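Local atomic coordinates of soluble lytic murein transglycosylase (PDB entry 1QSA), a protein that cleaves the glycosidic bonds between N-acetylmuramic acid and N-acetylglucosamine in peptidoglycan, forming a 1,6-anhydro bond in the muramic acid residue. Residues N65-P70 with M385-E390; N232-I237 with T268-K273; Q344-R349 with V355-I360; A111-G116 with E120-A125; K458-G463 with I529-L534. All blocks are in the same frame, centred on the assembly; numbering follows the deposited sequence. Where two conformers were deposited one is given.

Contacts 1 to 4 belong to the ring of helices of this alpha-superhelical enzyme, while contact 5 lies in its lysozyme-like catalytic domain. Contact 1 ties residues 65-70 to residues 385-390 and so brackets contacts 2, 3 and 4 along the chain. Contacts 3 and 4 both join consecutive helices of a hairpin, with centres about 59 Å apart on opposite sides of the molecule's centre; contacts 1 and 2 also oppose each other, about 60 Å between centres. Contact 3 comes closest to contact 5, with about 19 Å between nearest atoms. In contact 5 the side chain of Thr531 is about 11 Å from that of Glu478, the predicted active-site residue; contacts 1 to 4 are away from it.

Contact 1. Residues N65-P70 with M385-E390; sequences NPTLPP and MARVRE. With SO4 (sulfate ion), chain C.
The guanidinium of Arg387 meets Thr67 at its edge: OG1 lies 9° out of the guanidinium plane and accepts a hydrogen bond from NH2 (Arg387 NH2 to Thr67 OG1 2.9 Å, N-H...O 155°). Leu68 crosses the arginine chain at about a right angle, its CD1 3.9 Å from Arg387 NE. The arginine reaches over with its chain bent at the third torsion (chi3 -65°), and NE forms a salt bridge with Glu403. With an alanine here, Glu403 would probably lose its charge partner and Thr67 OG1 its donor. Two residues on, the guanidinium of Arg389 holds a sulfate at its edge, NE giving a bond to O3 (3.1 Å) and NH2 one to O2 (3.0 Å); Arg7 also binds this ion, which probably comes from the crystallisation liquor. The contact sets the start of helix 69-84 against helix 383-393, with helix 397-408 touching both segments and helix 38-48 packed on Leu68.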
# COMPACT_ATOMS: atom_id res chain seq x y z
N ASN A 65 2.75 -18.77 25.23
CA ASN A 65 3.04 -18.66 23.80
C ASN A 65 3.36 -17.23 23.38
O ASN A 65 2.71 -16.67 22.49
CB ASN A 65 1.84 -19.21 23.02
CG ASN A 65 1.59 -20.69 23.30
OD1 ASN A 65 2.17 -21.56 22.64
ND2 ASN A 65 0.73 -20.99 24.28
N PRO A 66 4.45 -16.64 23.94
CA PRO A 66 4.86 -15.27 23.65
C PRO A 66 5.16 -14.88 22.20
O PRO A 66 4.99 -13.72 21.83
CB PRO A 66 6.09 -15.07 24.55
CG PRO A 66 6.67 -16.44 24.64
CD PRO A 66 5.46 -17.32 24.79
N THR A 67 5.59 -15.85 21.38
CA THR A 67 5.90 -15.57 19.99
C THR A 67 4.86 -16.08 18.98
O THR A 67 5.06 -15.97 17.77
CB THR A 67 7.30 -16.10 19.59
OG1 THR A 67 7.32 -17.53 19.71
CG2 THR A 67 8.38 -15.48 20.49
N LEU A 68 3.75 -16.63 19.48
CA LEU A 68 2.71 -17.14 18.60
C LEU A 68 1.82 -15.96 18.17
O LEU A 68 1.15 -15.36 19.01
CB LEU A 68 1.88 -18.18 19.35
CG LEU A 68 0.76 -18.84 18.55
CD1 LEU A 68 1.35 -19.74 17.47
CD2 LEU A 68 -0.12 -19.65 19.50
N PRO A 69 1.78 -15.64 16.85
CA PRO A 69 0.94 -14.51 16.44
C PRO A 69 -0.52 -14.54 16.94
O PRO A 69 -1.00 -13.53 17.46
CB PRO A 69 1.09 -14.50 14.91
CG PRO A 69 2.49 -15.03 14.71
CD PRO A 69 2.55 -16.17 15.71
N PRO A 70 -1.23 -15.68 16.80
CA PRO A 70 -2.62 -15.64 17.31
C PRO A 70 -2.76 -15.50 18.84
O PRO A 70 -3.82 -15.09 19.32
CB PRO A 70 -3.24 -16.93 16.77
CG PRO A 70 -2.06 -17.82 16.52
CD PRO A 70 -1.03 -16.88 15.96
N MET A 385 11.08 -21.10 14.33
CA MET A 385 11.45 -21.55 12.99
C MET A 385 10.77 -22.89 12.67
O MET A 385 10.36 -23.13 11.55
CB MET A 385 12.97 -21.69 12.84
CG MET A 385 13.41 -22.04 11.42
SD MET A 385 13.00 -20.75 10.19
CE MET A 385 14.43 -19.69 10.31
N ALA A 386 10.66 -23.77 13.67
CA ALA A 386 10.00 -25.05 13.45
C ALA A 386 8.53 -24.83 13.05
O ALA A 386 8.00 -25.56 12.21
CB ALA A 386 10.10 -25.92 14.69
N ARG A 387 7.87 -23.81 13.62
CA ARG A 387 6.48 -23.53 13.24
C ARG A 387 6.45 -23.01 11.80
O ARG A 387 5.60 -23.41 11.02
CB ARG A 387 5.83 -22.51 14.18
CG ARG A 387 5.63 -23.05 15.61
CD ARG A 387 4.57 -22.26 16.36
NE ARG A 387 4.96 -20.87 16.58
CZ ARG A 387 5.76 -20.45 17.55
NH1 ARG A 387 6.28 -21.31 18.43
NH2 ARG A 387 6.06 -19.16 17.65
N VAL A 388 7.40 -22.14 11.46
CA VAL A 388 7.47 -21.59 10.10
C VAL A 388 7.62 -22.72 9.09
O VAL A 388 6.91 -22.76 8.08
CB VAL A 388 8.66 -20.59 9.96
CG1 VAL A 388 8.88 -20.21 8.47
CG2 VAL A 388 8.35 -19.32 10.77
N ARG A 389 8.50 -23.67 9.40
CA ARG A 389 8.72 -24.82 8.52
C ARG A 389 7.43 -25.60 8.28
O ARG A 389 7.10 -25.92 7.14
CB ARG A 389 9.79 -25.74 9.11
CG ARG A 389 10.02 -27.04 8.33
CD ARG A 389 11.08 -27.91 8.99
NE ARG A 389 11.25 -29.18 8.27
CZ ARG A 389 11.83 -30.27 8.78
NH1 ARG A 389 12.32 -30.29 10.02
NH2 ARG A 389 11.93 -31.37 8.03
N GLU A 390 6.67 -25.87 9.34
CA GLU A 390 5.42 -26.60 9.19
C GLU A 390 4.41 -25.81 8.39
O GLU A 390 3.73 -26.36 7.53
CB GLU A 390 4.82 -26.98 10.55
CG GLU A 390 5.65 -28.01 11.31
CD GLU A 390 6.11 -29.14 10.40
OE1 GLU A 390 5.23 -29.88 9.93
OE2 GLU A 390 7.33 -29.25 10.11
S SO4 C . 10.33 -30.52 4.72
O1 SO4 C . 10.26 -29.97 3.35
O2 SO4 C . 11.73 -30.78 5.10
O3 SO4 C . 9.73 -29.54 5.65
O4 SO4 C . 9.60 -31.80 4.75

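Contact 2. Residues N232-I237 with T268-K273; sequences NARLMI and TDEQAK
Arg234 and Glu270 meet between helices 230-243 and 269-280 without a direct hydrogen bond. The arginine chain runs out with CG anti to the backbone N (chi1 -172°) and bends at its third torsion. The two side chains cross at about a right angle, guanidinium and carboxylate planes 45° apart. The salt bridge is long, Arg234 NH2 to Glu270 OE1 3.9 Å; OE1 stands far off the plane of the guanidinium, and no N-H is aimed at it. On this loose side a water fills in, accepting from Arg234 NH1 at 2.9 Å and donating to Glu270 OE2 at 3.3 Å. The packed part is Gln271 CG against Arg234 NE, 4.3 Å apart. A capping box fixes Gln271 from within its own segment: Gln271 N donates to Thr268 OG1 (3.1 Å), while Thr268 N points almost straight at a lone pair of Gln271 OE1 (3.1 Å, N-H...O 174°). Glu231 joins the two halves, bridging to Arg234 NH2 and accepting from Gln271 NE2, and Trp274 adds a cation-pi contact to the arginine. The contact thus lies at the protein surface, while Ala233 and Ile237 pack on helices 212-228 and 248-260.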
# COMPACT_ATOMS: atom_id res chain seq x y z
N ASN A 232 -15.34 26.22 -12.62
CA ASN A 232 -16.23 26.78 -11.61
C ASN A 232 -15.38 27.19 -10.40
O ASN A 232 -15.52 28.28 -9.85
CB ASN A 232 -17.28 25.75 -11.20
CG ASN A 232 -18.28 26.28 -10.19
OD1 ASN A 232 -18.64 25.60 -9.24
ND2 ASN A 232 -18.73 27.51 -10.40
N ALA A 233 -14.43 26.33 -10.03
CA ALA A 233 -13.55 26.61 -8.90
C ALA A 233 -12.59 27.77 -9.20
O ALA A 233 -12.36 28.64 -8.35
CB ALA A 233 -12.76 25.35 -8.53
N ARG A 234 -12.02 27.79 -10.40
CA ARG A 234 -11.09 28.86 -10.77
C ARG A 234 -11.75 30.23 -10.67
O ARG A 234 -11.18 31.16 -10.10
CB ARG A 234 -10.57 28.64 -12.20
CG ARG A 234 -9.45 29.58 -12.62
CD ARG A 234 -9.02 29.32 -14.06
NE ARG A 234 -10.01 29.82 -15.01
CZ ARG A 234 -10.01 31.06 -15.50
NH1 ARG A 234 -9.06 31.91 -15.16
NH2 ARG A 234 -10.96 31.43 -16.35
N LEU A 235 -12.98 30.32 -11.16
CA LEU A 235 -13.74 31.57 -11.17
C LEU A 235 -14.22 32.02 -9.79
O LEU A 235 -14.50 33.20 -9.57
CB LEU A 235 -14.93 31.45 -12.11
CG LEU A 235 -14.58 31.33 -13.59
CD1 LEU A 235 -15.84 31.09 -14.39
CD2 LEU A 235 -13.84 32.57 -14.07
N MET A 236 -14.30 31.07 -8.86
CA MET A 236 -14.76 31.35 -7.50
C MET A 236 -13.71 31.93 -6.55
O MET A 236 -14.06 32.51 -5.52
CB MET A 236 -15.31 30.06 -6.88
CG MET A 236 -15.95 30.24 -5.52
SD MET A 236 -16.27 28.66 -4.72
CE MET A 236 -17.33 27.87 -5.91
N ILE A 237 -12.43 31.78 -6.88
CA ILE A 237 -11.38 32.25 -5.99
C ILE A 237 -11.52 33.68 -5.47
O ILE A 237 -11.40 33.91 -4.26
CB ILE A 237 -9.97 31.97 -6.56
CG1 ILE A 237 -9.73 30.46 -6.66
CG2 ILE A 237 -8.90 32.61 -5.67
CD1 ILE A 237 -8.36 30.07 -7.21
N THR A 268 -8.17 25.09 -22.02
CA THR A 268 -8.17 26.22 -22.95
C THR A 268 -6.88 27.01 -22.78
O THR A 268 -6.15 26.80 -21.82
CB THR A 268 -9.36 27.18 -22.70
OG1 THR A 268 -9.20 27.85 -21.45
CG2 THR A 268 -10.68 26.43 -22.70
N ASP A 269 -6.61 27.93 -23.70
CA ASP A 269 -5.41 28.75 -23.62
C ASP A 269 -5.46 29.68 -22.41
O ASP A 269 -4.45 29.92 -21.77
CB ASP A 269 -5.23 29.58 -24.89
CG ASP A 269 -5.03 28.73 -26.13
OD1 ASP A 269 -4.42 27.63 -26.02
OD2 ASP A 269 -5.47 29.15 -27.22
N GLU A 270 -6.65 30.20 -22.13
CA GLU A 270 -6.86 31.09 -20.98
C GLU A 270 -6.57 30.31 -19.69
O GLU A 270 -5.89 30.81 -18.79
CB GLU A 270 -8.29 31.62 -20.98
CG GLU A 270 -8.67 32.43 -19.74
CD GLU A 270 -10.10 32.98 -19.78
OE1 GLU A 270 -11.03 32.23 -20.17
OE2 GLU A 270 -10.29 34.16 -19.41
N GLN A 271 -7.08 29.08 -19.61
CA GLN A 271 -6.88 28.23 -18.43
C GLN A 271 -5.42 27.83 -18.26
O GLN A 271 -4.90 27.84 -17.15
CB GLN A 271 -7.76 26.98 -18.51
CG GLN A 271 -9.25 27.22 -18.34
CD GLN A 271 -10.06 25.94 -18.50
OE1 GLN A 271 -9.79 25.13 -19.39
NE2 GLN A 271 -11.03 25.74 -17.62
N ALA A 272 -4.75 27.48 -19.37
CA ALA A 272 -3.34 27.10 -19.31
C ALA A 272 -2.45 28.25 -18.84
O ALA A 272 -1.49 28.05 -18.09
CB ALA A 272 -2.86 26.58 -20.67
N LYS A 273 -2.77 29.47 -19.28
CA LYS A 273 -2.01 30.65 -18.88
C LYS A 273 -2.22 30.93 -17.39
O LYS A 273 -1.28 31.22 -16.65
CB LYS A 273 -2.46 31.86 -19.71
CG LYS A 273 -1.78 33.17 -19.35
CD LYS A 273 -2.25 34.27 -20.29
CE LYS A 273 -1.64 35.61 -19.93
NZ LYS A 273 -2.11 36.69 -20.86
O HOH W 1 -8.28 34.12 -16.81

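Contact 3. Residues Q344-R349 with V355-I360; sequences QLMQQR and VAAQRI. With SO4 (sulfate ion), chain B.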
# COMPACT_ATOMS: atom_id res chain seq x y z
N GLN A 344 27.24 9.20 -12.36
CA GLN A 344 26.94 9.17 -10.92
C GLN A 344 25.68 8.33 -10.70
O GLN A 344 25.59 7.55 -9.75
CB GLN A 344 26.76 10.57 -10.36
CG GLN A 344 28.07 11.28 -10.10
CD GLN A 344 29.01 10.45 -9.23
OE1 GLN A 344 28.77 10.26 -8.03
NE2 GLN A 344 30.06 9.91 -9.84
N LEU A 345 24.71 8.48 -11.59
CA LEU A 345 23.46 7.73 -11.49
C LEU A 345 23.69 6.23 -11.64
O LEU A 345 23.10 5.43 -10.91
CB LEU A 345 22.45 8.21 -12.54
CG LEU A 345 21.59 9.41 -12.18
CD1 LEU A 345 20.72 9.79 -13.38
CD2 LEU A 345 20.71 9.07 -10.98
N MET A 346 24.58 5.85 -12.55
CA MET A 346 24.90 4.45 -12.80
C MET A 346 25.47 3.73 -11.57
O MET A 346 25.43 2.50 -11.51
CB MET A 346 25.88 4.32 -13.96
CG MET A 346 25.26 4.54 -15.33
SD MET A 346 26.53 4.69 -16.63
CE MET A 346 27.20 3.05 -16.65
N GLN A 347 26.04 4.49 -10.64
CA GLN A 347 26.62 3.91 -9.42
C GLN A 347 25.53 3.46 -8.46
O GLN A 347 25.79 2.71 -7.51
CB GLN A 347 27.54 4.92 -8.74
CG GLN A 347 28.79 5.25 -9.55
CD GLN A 347 29.66 6.32 -8.93
OE1 GLN A 347 30.53 6.89 -9.60
NE2 GLN A 347 29.44 6.61 -7.65
N GLN A 348 24.31 3.96 -8.69
CA GLN A 348 23.17 3.66 -7.83
C GLN A 348 22.34 2.49 -8.33
O GLN A 348 22.61 1.93 -9.40
CB GLN A 348 22.30 4.90 -7.67
CG GLN A 348 23.05 6.11 -7.11
CD GLN A 348 22.29 7.41 -7.26
OE1 GLN A 348 22.89 8.48 -7.32
NE2 GLN A 348 20.96 7.33 -7.32
N ARG A 349 21.32 2.14 -7.56
CA ARG A 349 20.45 1.01 -7.88
C ARG A 349 19.10 1.47 -8.40
O ARG A 349 18.58 2.49 -7.95
CB ARG A 349 20.26 0.18 -6.59
CG ARG A 349 19.45 -1.09 -6.72
CD ARG A 349 19.14 -1.68 -5.32
NE ARG A 349 18.33 -0.74 -4.53
CZ ARG A 349 18.80 0.04 -3.57
NH1 ARG A 349 20.08 -0.03 -3.21
NH2 ARG A 349 17.99 0.87 -2.94
N VAL A 355 18.57 3.39 -16.82
CA VAL A 355 18.27 4.24 -17.97
C VAL A 355 19.57 4.96 -18.35
O VAL A 355 19.94 5.04 -19.54
CB VAL A 355 17.21 5.32 -17.64
CG1 VAL A 355 17.17 6.36 -18.75
CG2 VAL A 355 15.81 4.71 -17.48
N ALA A 356 20.26 5.48 -17.34
CA ALA A 356 21.50 6.22 -17.53
C ALA A 356 22.53 5.40 -18.29
O ALA A 356 23.13 5.89 -19.24
CB ALA A 356 22.05 6.70 -16.18
N ALA A 357 22.70 4.14 -17.88
CA ALA A 357 23.64 3.24 -18.54
C ALA A 357 23.26 3.03 -20.02
O ALA A 357 24.11 3.14 -20.90
CB ALA A 357 23.68 1.91 -17.81
N GLN A 358 21.98 2.75 -20.29
CA GLN A 358 21.53 2.55 -21.66
C GLN A 358 21.68 3.83 -22.50
O GLN A 358 22.08 3.77 -23.65
CB GLN A 358 20.08 2.04 -21.70
CG GLN A 358 19.62 1.66 -23.11
CD GLN A 358 18.51 0.60 -23.15
OE1 GLN A 358 18.00 0.17 -22.12
NE2 GLN A 358 18.12 0.20 -24.36
N ARG A 359 21.43 4.99 -21.89
CA ARG A 359 21.55 6.27 -22.59
C ARG A 359 22.97 6.50 -23.12
O ARG A 359 23.14 6.88 -24.27
CB ARG A 359 21.10 7.43 -21.70
CG ARG A 359 21.16 8.82 -22.39
CD ARG A 359 20.23 8.85 -23.59
NE ARG A 359 20.35 10.06 -24.42
CZ ARG A 359 19.74 11.21 -24.17
NH1 ARG A 359 19.05 11.36 -23.04
NH2 ARG A 359 19.88 12.23 -25.01
N ILE A 360 23.98 6.22 -22.30
CA ILE A 360 25.36 6.43 -22.77
C ILE A 360 26.04 5.20 -23.38
O ILE A 360 27.24 5.23 -23.65
CB ILE A 360 26.26 7.05 -21.69
CG1 ILE A 360 26.33 6.14 -20.46
CG2 ILE A 360 25.74 8.43 -21.34
CD1 ILE A 360 27.11 6.77 -19.32
S SO4 B . 15.21 -1.48 -6.82
O1 SO4 B . 14.92 -1.45 -8.27
O2 SO4 B . 16.35 -2.38 -6.57
O3 SO4 B . 15.56 -0.11 -6.40
O4 SO4 B . 14.04 -1.93 -6.06
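Met346 lies across the last turns of helix 351-359 and Ile360 just beyond, touching them with CG, SD and CE. Met346 CG sits 3.6 Å from Ala357 N and 4.0 Å from Ala356 CB; beyond that the chain bends at its last torsion (chi3 67°), which brings Met346 CE to 3.9 Å from Ala357 CB. Met346 SD comes to 3.4 Å from Ile360 CD1, the two side chains crossing obliquely. Ile360 presents that methyl with CG1 placed between its backbone N and carbonyl carbon (chi1 60°). Next to the methionine, Leu345 puts its CB 4.0 Å from Ala356 CB. The small alanines let the backbones close to 6.0 Å between the CA atoms of Met346 and Ala357. Away from this apolar patch, Arg349 is paired with Asp443 and gives a weak bond from NE to a sulfate also held by Arg448 and Tyr597. The arrangement is a helical hairpin, helices 335-346 and 351-359 joined by a short turn, as expected of the alpha-superhelix.

Contact 4. Residues A111-G116 with E120-A125; sequences AKWNTG and EAWQGA. With SO4 (sulfate ion), chain F.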
# COMPACT_ATOMS: atom_id res chain seq x y z
N ALA A 111 -13.80 0.50 30.43
CA ALA A 111 -13.66 -0.28 31.67
C ALA A 111 -13.08 0.61 32.77
O ALA A 111 -13.44 0.47 33.94
CB ALA A 111 -12.76 -1.49 31.44
N LYS A 112 -12.14 1.49 32.41
CA LYS A 112 -11.53 2.42 33.37
C LYS A 112 -12.62 3.33 33.95
O LYS A 112 -12.69 3.51 35.16
CB LYS A 112 -10.43 3.24 32.69
CG LYS A 112 -9.13 2.48 32.48
CD LYS A 112 -8.34 2.36 33.78
CE LYS A 112 -7.04 1.57 33.60
NZ LYS A 112 -6.16 1.70 34.80
N TRP A 113 -13.50 3.87 33.10
CA TRP A 113 -14.59 4.72 33.59
C TRP A 113 -15.51 3.95 34.55
O TRP A 113 -15.90 4.46 35.61
CB TRP A 113 -15.42 5.26 32.42
CG TRP A 113 -16.65 5.98 32.87
CD1 TRP A 113 -16.72 7.22 33.46
CD2 TRP A 113 -18.00 5.50 32.79
NE1 TRP A 113 -18.03 7.53 33.75
CE2 TRP A 113 -18.83 6.49 33.35
CE3 TRP A 113 -18.58 4.32 32.31
CZ2 TRP A 113 -20.23 6.35 33.43
CZ3 TRP A 113 -19.97 4.17 32.39
CH2 TRP A 113 -20.78 5.18 32.95
N ASN A 114 -15.86 2.72 34.16
CA ASN A 114 -16.75 1.87 34.96
C ASN A 114 -16.19 1.48 36.31
O ASN A 114 -16.94 1.08 37.20
CB ASN A 114 -17.10 0.60 34.19
CG ASN A 114 -18.39 0.73 33.42
OD1 ASN A 114 -19.48 0.69 34.00
ND2 ASN A 114 -18.29 0.85 32.10
N THR A 115 -14.87 1.54 36.44
CA THR A 115 -14.20 1.17 37.68
C THR A 115 -13.62 2.37 38.42
O THR A 115 -12.62 2.26 39.15
CB THR A 115 -13.11 0.10 37.44
OG1 THR A 115 -12.17 0.58 36.48
CG2 THR A 115 -13.74 -1.22 36.94
N GLY A 116 -14.26 3.53 38.21
CA GLY A 116 -13.89 4.77 38.88
C GLY A 116 -12.65 5.53 38.48
O GLY A 116 -12.18 6.38 39.24
N GLU A 120 -8.40 8.97 33.80
CA GLU A 120 -7.63 8.13 32.88
C GLU A 120 -8.47 7.76 31.65
O GLU A 120 -7.98 7.73 30.52
CB GLU A 120 -7.15 6.88 33.61
CG GLU A 120 -6.25 6.03 32.76
CD GLU A 120 -5.68 4.81 33.47
OE1 GLU A 120 -5.96 4.57 34.67
OE2 GLU A 120 -4.93 4.09 32.79
N ALA A 121 -9.75 7.50 31.89
CA ALA A 121 -10.68 7.15 30.81
C ALA A 121 -10.77 8.29 29.80
O ALA A 121 -10.75 8.04 28.59
CB ALA A 121 -12.05 6.84 31.38
N TRP A 122 -10.83 9.53 30.28
CA TRP A 122 -10.93 10.70 29.41
C TRP A 122 -9.65 10.96 28.61
O TRP A 122 -9.72 11.42 27.46
CB TRP A 122 -11.34 11.94 30.20
CG TRP A 122 -12.60 11.79 31.03
CD1 TRP A 122 -12.93 12.54 32.14
CD2 TRP A 122 -13.68 10.84 30.86
NE1 TRP A 122 -14.13 12.12 32.65
CE2 TRP A 122 -14.61 11.08 31.89
CE3 TRP A 122 -13.94 9.82 29.93
CZ2 TRP A 122 -15.79 10.33 32.03
CZ3 TRP A 122 -15.11 9.07 30.07
CH2 TRP A 122 -16.02 9.33 31.12
N GLN A 123 -8.50 10.68 29.21
CA GLN A 123 -7.22 10.83 28.53
C GLN A 123 -7.21 9.86 27.35
O GLN A 123 -6.84 10.23 26.24
CB GLN A 123 -6.05 10.51 29.46
CG GLN A 123 -5.90 11.48 30.62
CD GLN A 123 -5.12 10.91 31.81
OE1 GLN A 123 -4.67 9.75 31.79
NE2 GLN A 123 -4.97 11.71 32.86
N GLY A 124 -7.66 8.63 27.59
CA GLY A 124 -7.69 7.63 26.53
C GLY A 124 -8.71 7.97 25.47
O GLY A 124 -8.43 7.87 24.26
N ALA A 125 -9.89 8.38 25.92
CA ALA A 125 -10.97 8.76 25.01
C ALA A 125 -10.54 9.87 24.06
O ALA A 125 -10.74 9.77 22.86
CB ALA A 125 -12.20 9.20 25.80
S SO4 F . -18.00 10.95 36.03
O1 SO4 F . -18.50 12.30 35.72
O2 SO4 F . -18.30 10.08 34.87
O3 SO4 F . -16.54 11.01 36.29
O4 SO4 F . -18.68 10.42 37.22
O HOH W 2 -3.07 2.23 33.77
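A helical hairpin of the alpha-superhelix closes here: helix 102-114 ends in a Schellman motif, with Gly116 at positive phi as its C-prime residue, and helix 118-129 returns alongside. Ala121 fits into the middle of the interface, its CB 3.7 Å from Trp113 N and 3.9 Å from Trp113 CB, and the CA atoms of these two residues come within 5.4 Å. On one flank Lys112 bends at its second torsion (chi2 -77°) to form a salt bridge with Glu120, NZ meeting OE1 at 2.9 Å from above the carboxylate plane. A water accepts from the same NZ and donates to Glu120 OE2, closing a small polar ring. On the other flank Trp113 and Trp122 meet obliquely, ring planes at 32°, with Trp113 CD1 3.2 Å from Trp122 CH2; Val145 of helix 138-148 touches both indoles. At the edges of the two rings sits a sulfate, probably from the crystallisation liquor and also bound by Ser118, whose O2 accepts from Trp113 NE1 at 2.8 Å.

Contact 5. Residues K458-G463 with I529-L534; sequences KRYTSG and IGTSYL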
# COMPACT_ATOMS: atom_id res chain seq x y z
N LYS A 458 8.28 -21.08 -16.99
CA LYS A 458 8.86 -21.52 -18.25
C LYS A 458 7.77 -22.19 -19.08
O LYS A 458 7.54 -21.82 -20.24
CB LYS A 458 10.02 -22.50 -18.01
CG LYS A 458 10.70 -22.95 -19.30
CD LYS A 458 11.83 -23.92 -19.03
CE LYS A 458 12.56 -24.30 -20.32
NZ LYS A 458 13.51 -25.45 -20.10
N ARG A 459 7.06 -23.14 -18.47
CA ARG A 459 6.00 -23.86 -19.15
C ARG A 459 4.90 -22.96 -19.70
O ARG A 459 4.47 -23.13 -20.84
CB ARG A 459 5.38 -24.90 -18.21
CG ARG A 459 4.28 -25.75 -18.83
CD ARG A 459 3.56 -26.60 -17.79
NE ARG A 459 4.48 -27.24 -16.85
CZ ARG A 459 4.11 -27.76 -15.68
NH1 ARG A 459 2.84 -27.74 -15.31
NH2 ARG A 459 5.02 -28.32 -14.89
N TYR A 460 4.48 -21.98 -18.90
CA TYR A 460 3.40 -21.08 -19.30
C TYR A 460 3.78 -19.88 -20.16
O TYR A 460 2.91 -19.08 -20.50
CB TYR A 460 2.56 -20.67 -18.09
CG TYR A 460 1.68 -21.81 -17.62
CD1 TYR A 460 0.47 -22.07 -18.26
CD2 TYR A 460 2.08 -22.66 -16.59
CE1 TYR A 460 -0.32 -23.15 -17.89
CE2 TYR A 460 1.28 -23.77 -16.21
CZ TYR A 460 0.09 -23.99 -16.87
OH TYR A 460 -0.72 -25.05 -16.54
N THR A 461 5.06 -19.72 -20.45
CA THR A 461 5.48 -18.66 -21.36
C THR A 461 6.11 -19.23 -22.63
O THR A 461 6.33 -18.48 -23.57
CB THR A 461 6.45 -17.61 -20.74
OG1 THR A 461 7.63 -18.25 -20.24
CG2 THR A 461 5.76 -16.84 -19.60
N SER A 462 6.38 -20.54 -22.66
CA SER A 462 6.98 -21.17 -23.85
C SER A 462 6.19 -20.97 -25.14
O SER A 462 6.77 -20.80 -26.23
CB SER A 462 7.21 -22.67 -23.62
OG SER A 462 5.98 -23.33 -23.36
N GLY A 463 4.86 -20.98 -25.03
CA GLY A 463 4.02 -20.79 -26.20
C GLY A 463 3.51 -19.36 -26.34
O GLY A 463 2.56 -19.12 -27.07
N ILE A 529 -3.61 -18.29 -15.85
CA ILE A 529 -4.51 -17.19 -16.18
C ILE A 529 -3.81 -15.84 -16.27
O ILE A 529 -4.10 -15.03 -17.16
CB ILE A 529 -5.69 -17.15 -15.18
CG1 ILE A 529 -6.49 -18.45 -15.32
CG2 ILE A 529 -6.60 -15.93 -15.45
CD1 ILE A 529 -7.60 -18.64 -14.29
N GLY A 530 -2.83 -15.63 -15.40
CA GLY A 530 -2.10 -14.38 -15.38
C GLY A 530 -1.20 -14.21 -16.59
O GLY A 530 -1.18 -13.13 -17.20
N THR A 531 -0.46 -15.25 -16.96
CA THR A 531 0.40 -15.15 -18.16
C THR A 531 -0.47 -14.96 -19.41
O THR A 531 -0.06 -14.31 -20.37
CB THR A 531 1.32 -16.38 -18.37
OG1 THR A 531 0.55 -17.59 -18.47
CG2 THR A 531 2.37 -16.48 -17.26
N SER A 532 -1.66 -15.54 -19.40
CA SER A 532 -2.59 -15.38 -20.52
C SER A 532 -3.03 -13.91 -20.65
O SER A 532 -2.91 -13.32 -21.73
CB SER A 532 -3.80 -16.30 -20.39
OG SER A 532 -3.42 -17.64 -20.68
N TYR A 533 -3.45 -13.28 -19.55
CA TYR A 533 -3.86 -11.88 -19.64
C TYR A 533 -2.68 -10.98 -20.00
O TYR A 533 -2.80 -10.06 -20.82
CB TYR A 533 -4.51 -11.40 -18.34
CG TYR A 533 -5.14 -10.02 -18.49
CD1 TYR A 533 -6.23 -9.83 -19.34
CD2 TYR A 533 -4.59 -8.91 -17.86
CE1 TYR A 533 -6.74 -8.54 -19.58
CE2 TYR A 533 -5.09 -7.62 -18.09
CZ TYR A 533 -6.16 -7.44 -18.96
OH TYR A 533 -6.60 -6.17 -19.25
N LEU A 534 -1.52 -11.26 -19.40
CA LEU A 534 -0.31 -10.47 -19.67
C LEU A 534 0.06 -10.57 -21.15
O LEU A 534 0.37 -9.56 -21.79
CB LEU A 534 0.83 -10.95 -18.77
CG LEU A 534 2.12 -10.11 -18.79
CD1 LEU A 534 1.83 -8.67 -18.35
CD2 LEU A 534 3.16 -10.77 -17.90
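Thr531 packs its side chain against Tyr460 and Thr461. Thr531 OG1 lies 3.7 Å from Tyr460 CB and 3.5 Å from Tyr460 O, while Thr531 CG2 meets the CG2 methyl of Thr461 at 4.1 Å, the two threonine side chains crossing at about a right angle. The first torsion (chi1 57°) sets OG1 between the backbone N and carbonyl carbon of Thr531, where it is hydrogen-bonded chiefly to Ile527 O, with Asn528 O as a second partner; Thr461 OG1 likewise bonds back to Phe457 O. A glycine in place of Thr531 would probably open a gap beside Tyr460 CB and leave the Thr461 methyl without its neighbour. Helix 468-479, which carries the predicted active-site residue Glu478, touches Thr461 and Leu534; the contact lies within the lysozyme-like domain, the side chain of Thr531 about 11 Å from that of Glu478. With the threonine hydroxyls engaged by carbonyls of their own helices, the two segments meet here by van der Waals packing, while Glu524, on the same helix as Thr531, makes polar links to Tyr460 OH and Arg459.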